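Local structure of TCR alpha chain (6LIR) at residues L141-V154 with K162-K174. The protein pairs with the TCR beta chain to form the chicken alpha-beta T-cell receptor, which probably recognises antigen presented by MHC molecules. Sequence-based numbering, arbitrary orientation.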
loop_
_atom_site.group_PDB
_atom_site.type_symbol
_atom_site.label_atom_id
_atom_site.label_comp_id
_atom_site.label_asym_id
_atom_site.label_seq_id
_atom_site.Cartn_x
_atom_site.Cartn_y
_atom_site.Cartn_z
ATOM N N LEU A 141 -15.748 14.950 10.618
ATOM C CA LEU A 141 -14.597 15.814 10.822
ATOM C C LEU A 141 -14.456 16.776 9.654
ATOM O O LEU A 141 -14.596 16.391 8.490
ATOM C CB LEU A 141 -13.318 14.992 10.985
ATOM C CG LEU A 141 -12.053 15.813 11.248
ATOM C CD1 LEU A 141 -11.979 16.253 12.705
ATOM C CD2 LEU A 141 -10.801 15.035 10.851
ATOM N N ASP A 142 -14.169 18.034 9.971
ATOM C CA ASP A 142 -14.017 19.077 8.963
ATOM C C ASP A 142 -12.573 19.554 8.979
ATOM O O ASP A 142 -12.143 20.237 9.916
ATOM C CB ASP A 142 -14.981 20.237 9.200
ATOM C CG ASP A 142 -14.946 21.254 8.074
ATOM O OD1 ASP A 142 -15.228 20.869 6.920
ATOM O OD2 ASP A 142 -14.627 22.433 8.342
ATOM N N LEU A 143 -11.843 19.212 7.929
ATOM C CA LEU A 143 -10.481 19.667 7.698
ATOM C C LEU A 143 -10.453 20.420 6.378
ATOM O O LEU A 143 -9.560 20.251 5.544
ATOM C CB LEU A 143 -9.493 18.504 7.709
ATOM C CG LEU A 143 -8.218 18.743 8.523
ATOM C CD1 LEU A 143 -8.533 19.455 9.830
ATOM C CD2 LEU A 143 -7.492 17.434 8.797
ATOM N N SER A 144 -11.481 21.257 6.200
ATOM C CA SER A 144 -11.669 22.018 4.969
ATOM C C SER A 144 -10.497 22.948 4.703
ATOM O O SER A 144 -10.069 23.107 3.555
ATOM C CB SER A 144 -12.966 22.822 5.054
ATOM O OG SER A 144 -13.072 23.434 6.329
ATOM N N SER A 145 -9.957 23.559 5.744
ATOM C CA SER A 145 -8.901 24.541 5.578
ATOM C C SER A 145 -7.516 23.933 5.378
ATOM O O SER A 145 -6.519 24.656 5.477
ATOM C CB SER A 145 -8.888 25.453 6.801
ATOM O OG SER A 145 -7.625 26.064 6.953
ATOM N N VAL A 146 -7.411 22.634 5.116
ATOM C CA VAL A 146 -6.120 22.004 4.866
ATOM C C VAL A 146 -6.271 21.049 3.692
ATOM O O VAL A 146 -7.184 20.216 3.673
ATOM C CB VAL A 146 -5.559 21.249 6.090
ATOM C CG1 VAL A 146 -4.039 21.080 5.979
ATOM C CG2 VAL A 146 -5.904 21.951 7.387
ATOM N N ASP A 147 -5.380 21.173 2.713
ATOM C CA ASP A 147 -5.260 20.200 1.634
ATOM C C ASP A 147 -4.197 19.157 1.927
ATOM O O ASP A 147 -4.322 18.011 1.486
ATOM C CB ASP A 147 -4.962 20.878 0.300
ATOM C CG ASP A 147 -5.685 20.218 -0.870
ATOM O OD1 ASP A 147 -6.557 20.884 -1.456
ATOM O OD2 ASP A 147 -5.381 19.048 -1.209
ATOM N N SER A 148 -3.152 19.537 2.654
ATOM C CA SER A 148 -1.959 18.734 2.816
ATOM C C SER A 148 -2.066 17.724 3.951
ATOM O O SER A 148 -1.030 17.246 4.428
ATOM C CB SER A 148 -0.774 19.661 3.092
ATOM O OG SER A 148 -1.157 20.682 4.015
ATOM N N LYS A 149 -3.276 17.399 4.407
ATOM C CA LYS A 149 -3.449 16.426 5.481
ATOM C C LYS A 149 -3.620 15.024 4.908
ATOM O O LYS A 149 -4.020 14.850 3.753
ATOM C CB LYS A 149 -4.650 16.772 6.371
ATOM C CG LYS A 149 -5.970 16.177 5.899
ATOM C CD LYS A 149 -6.581 16.972 4.749
ATOM C CE LYS A 149 -8.039 16.585 4.573
ATOM N NZ LYS A 149 -8.583 17.068 3.285
ATOM N N THR A 150 -3.277 14.022 5.720
ATOM C CA THR A 150 -3.460 12.618 5.375
ATOM C C THR A 150 -4.144 11.907 6.535
ATOM O O THR A 150 -4.060 12.338 7.686
ATOM C CB THR A 150 -2.129 11.931 5.038
ATOM O OG1 THR A 150 -1.118 12.353 5.958
ATOM C CG2 THR A 150 -1.697 12.282 3.617
ATOM N N GLU A 151 -4.828 10.807 6.221
ATOM C CA GLU A 151 -5.682 10.113 7.175
ATOM C C GLU A 151 -5.361 8.626 7.164
ATOM O O GLU A 151 -4.998 8.065 6.129
ATOM C CB GLU A 151 -7.174 10.340 6.847
ATOM C CG GLU A 151 -8.134 9.425 7.586
ATOM C CD GLU A 151 -9.592 9.738 7.298
ATOM O OE1 GLU A 151 -10.195 10.510 8.069
ATOM O OE2 GLU A 151 -10.137 9.202 6.308
ATOM N N THR A 152 -5.496 7.993 8.331
ATOM C CA THR A 152 -5.304 6.557 8.458
ATOM C C THR A 152 -6.211 6.028 9.562
ATOM O O THR A 152 -6.842 6.791 10.296
ATOM C CB THR A 152 -3.849 6.203 8.779
ATOM O OG1 THR A 152 -2.974 7.130 8.128
ATOM C CG2 THR A 152 -3.539 4.809 8.286
ATOM N N VAL A 153 -6.275 4.699 9.657
ATOM C CA VAL A 153 -6.944 3.992 10.741
ATOM C C VAL A 153 -5.965 2.973 11.297
ATOM O O VAL A 153 -5.298 2.263 10.536
ATOM C CB VAL A 153 -8.236 3.280 10.279
ATOM C CG1 VAL A 153 -9.160 3.031 11.460
ATOM C CG2 VAL A 153 -8.934 4.074 9.204
ATOM N N VAL A 154 -5.880 2.895 12.625
ATOM C CA VAL A 154 -4.984 1.959 13.287
ATOM C C VAL A 154 -5.757 1.246 14.385
ATOM O O VAL A 154 -6.835 1.676 14.803
ATOM C CB VAL A 154 -3.735 2.651 13.879
ATOM C CG1 VAL A 154 -2.954 3.379 12.795
ATOM C CG2 VAL A 154 -4.140 3.612 14.985
ATOM N N LYS A 162 -9.456 -6.053 23.247
ATOM C CA LYS A 162 -8.214 -6.539 22.653
ATOM C C LYS A 162 -7.686 -5.595 21.572
ATOM O O LYS A 162 -6.514 -5.219 21.599
ATOM C CB LYS A 162 -8.348 -7.970 22.134
ATOM C CG LYS A 162 -9.695 -8.443 21.660
ATOM C CD LYS A 162 -9.571 -9.914 21.274
ATOM C CE LYS A 162 -8.279 -10.151 20.485
ATOM N NZ LYS A 162 -8.068 -11.573 20.095
ATOM N N HIS A 163 -8.512 -5.221 20.591
ATOM C CA HIS A 163 -8.062 -4.273 19.565
ATOM C C HIS A 163 -9.150 -3.239 19.282
ATOM O O HIS A 163 -10.117 -3.529 18.572
ATOM C CB HIS A 163 -7.670 -5.014 18.295
ATOM C CG HIS A 163 -6.387 -5.776 18.415
ATOM N ND1 HIS A 163 -6.322 -7.146 18.288
ATOM C CD2 HIS A 163 -5.121 -5.358 18.649
ATOM C CE1 HIS A 163 -5.069 -7.540 18.438
ATOM N NE2 HIS A 163 -4.321 -6.475 18.657
ATOM N N GLU A 164 -8.979 -2.030 19.820
ATOM C CA GLU A 164 -9.813 -0.897 19.438
ATOM C C GLU A 164 -9.233 -0.191 18.221
ATOM O O GLU A 164 -8.015 -0.086 18.061
ATOM C CB GLU A 164 -9.948 0.121 20.571
ATOM C CG GLU A 164 -9.817 -0.426 21.968
ATOM C CD GLU A 164 -9.719 0.682 23.000
ATOM O OE1 GLU A 164 -9.651 1.864 22.599
ATOM O OE2 GLU A 164 -9.718 0.374 24.208
ATOM N N ALA A 165 -10.122 0.341 17.391
ATOM C CA ALA A 165 -9.739 1.061 16.188
ATOM C C ALA A 165 -9.970 2.554 16.378
ATOM O O ALA A 165 -10.883 2.976 17.094
ATOM C CB ALA A 165 -10.519 0.562 14.967
ATOM N N SER A 166 -9.144 3.355 15.715
ATOM C CA SER A 166 -9.257 4.798 15.825
ATOM C C SER A 166 -8.683 5.431 14.571
ATOM O O SER A 166 -7.689 4.953 14.022
ATOM C CB SER A 166 -8.523 5.329 17.066
ATOM O OG SER A 166 -7.149 4.973 17.043
ATOM N N TYR A 167 -9.316 6.511 14.132
ATOM C CA TYR A 167 -8.847 7.256 12.980
ATOM C C TYR A 167 -7.818 8.280 13.432
ATOM O O TYR A 167 -7.874 8.790 14.554
ATOM C CB TYR A 167 -10.007 7.974 12.286
ATOM C CG TYR A 167 -10.819 7.115 11.347
ATOM C CD1 TYR A 167 -11.790 6.247 11.831
ATOM C CD2 TYR A 167 -10.624 7.182 9.971
ATOM C CE1 TYR A 167 -12.542 5.464 10.971
ATOM C CE2 TYR A 167 -11.370 6.411 9.106
ATOM C CZ TYR A 167 -12.324 5.550 9.610
ATOM O OH TYR A 167 -13.064 4.776 8.745
ATOM N N LEU A 168 -6.892 8.600 12.531
ATOM C CA LEU A 168 -5.877 9.609 12.786
ATOM C C LEU A 168 -5.678 10.408 11.511
ATOM O O LEU A 168 -5.575 9.833 10.425
ATOM C CB LEU A 168 -4.537 8.983 13.206
ATOM C CG LEU A 168 -4.499 7.915 14.298
ATOM C CD1 LEU A 168 -3.124 7.254 14.343
ATOM C CD2 LEU A 168 -4.852 8.517 15.646
ATOM N N SER A 169 -5.627 11.724 11.652
ATOM C CA SER A 169 -5.297 12.629 10.563
ATOM C C SER A 169 -4.135 13.501 11.008
ATOM O O SER A 169 -4.027 13.849 12.186
ATOM C CB SER A 169 -6.500 13.492 10.148
ATOM O OG SER A 169 -7.350 12.776 9.260
ATOM N N THR A 170 -3.258 13.849 10.069
ATOM C CA THR A 170 -2.120 14.694 10.401
ATOM C C THR A 170 -1.835 15.666 9.268
ATOM O O THR A 170 -2.118 15.391 8.102
ATOM C CB THR A 170 -0.837 13.880 10.659
ATOM O OG1 THR A 170 -0.625 12.956 9.584
ATOM C CG2 THR A 170 -0.919 13.126 11.975
ATOM N N TYR A 171 -1.256 16.805 9.637
ATOM C CA TYR A 171 -0.707 17.765 8.693
ATOM C C TYR A 171 0.360 18.564 9.423
ATOM O O TYR A 171 0.290 18.745 10.642
ATOM C CB TYR A 171 -1.781 18.673 8.067
ATOM C CG TYR A 171 -2.537 19.599 9.003
ATOM C CD1 TYR A 171 -2.028 20.846 9.346
ATOM C CD2 TYR A 171 -3.786 19.246 9.500
ATOM C CE1 TYR A 171 -2.726 21.701 10.184
ATOM C CE2 TYR A 171 -4.491 20.094 10.337
ATOM C CZ TYR A 171 -3.956 21.319 10.677
ATOM O OH TYR A 171 -4.655 22.167 11.509
ATOM N N TRP A 172 1.367 19.004 8.675
ATOM C CA TRP A 172 2.550 19.618 9.257
ATOM C C TRP A 172 2.936 20.847 8.450
ATOM O O TRP A 172 2.626 20.951 7.260
ATOM C CB TRP A 172 3.726 18.636 9.284
ATOM C CG TRP A 172 4.152 18.240 7.908
ATOM C CD1 TRP A 172 3.637 17.232 7.148
ATOM C CD2 TRP A 172 5.163 18.866 7.112
ATOM N NE1 TRP A 172 4.272 17.184 5.931
ATOM C CE2 TRP A 172 5.215 18.176 5.886
ATOM C CE3 TRP A 172 6.036 19.940 7.322
ATOM C CZ2 TRP A 172 6.104 18.523 4.871
ATOM C CZ3 TRP A 172 6.917 20.283 6.313
ATOM C CH2 TRP A 172 6.946 19.577 5.104
ATOM N N ALA A 173 3.628 21.772 9.108
ATOM C CA ALA A 173 4.058 23.013 8.479
ATOM C C ALA A 173 5.117 23.650 9.363
ATOM O O ALA A 173 5.285 23.266 10.525
ATOM C CB ALA A 173 2.885 23.977 8.265
ATOM N N LYS A 174 5.866 24.591 8.783
ATOM C CA LYS A 174 6.752 25.435 9.578
ATOM C C LYS A 174 5.999 25.970 10.791
ATOM O O LYS A 174 4.832 26.356 10.689
ATOM C CB LYS A 174 7.296 26.587 8.729
ATOM C CG LYS A 174 8.169 26.153 7.548
ATOM C CD LYS A 174 7.940 27.055 6.341
ATOM C CE LYS A 174 8.566 26.515 5.066
ATOM N NZ LYS A 174 7.565 26.360 3.969
HETATM O O HOH W 1 0.931 18.929 6.032
#
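Y171, V154 and Y167 bury the most surface where strand 164-174 pairs with 150-154, an antiparallel hairpin at one edge of a sheet in the receptor's immunoglobulin-like constant domain. Reciprocal backbone hydrogen bonds in the pairs T150–T170, T152–L168 and V154–S166 fix the register; T152 N to L168 O measures 2.8 Å. The Y171 ring packs against the type I turn from L143 to V146. Its chi1 of 64° sets CG between its own N and carbonyl carbon, and one ring face receives V146, whose CG2 lies 3.9 Å from the Y171 ring centroid in a CH-pi contact. L143 CD1 adds an oblique contact. A tyrosine suits this place because its flat ring takes branched aliphatics while its hydroxyl is held by Q179 O and G181 N. V154 faces the same side as S166 and L168: its CG2 touches L168 CD1 at 3.8 Å, the two side chains crossing nearly at right angles, and a beta-branched valine fits this extended backbone. On the other side, V153 CG2 sits over one face of the Y167 ring, 3.7 Å from its centroid, while E151 CD comes to the ring's edge, 3.8 Å from Y167 CD2, the carboxylate turned 66° from the ring. Were Y167 replaced by an alanine, V153 CG2 would probably lose the ring face it packs on, and a gap would be likely to open beside the E151 carboxylate. Past the T150–T170 pair, a water that donates to S148 O and accepts from W172 N bridges the two segments. Both faces are chemically mixed: ring contacts of Y171, Y167 and V153 accompany E151 OE1 and S169 OG, both bonded to Y136 OH, whereas toward the TCR beta chain T150 and S166 offer hydroxyls to that chain's D169 and R186, and T152 and V154 lie against its G167.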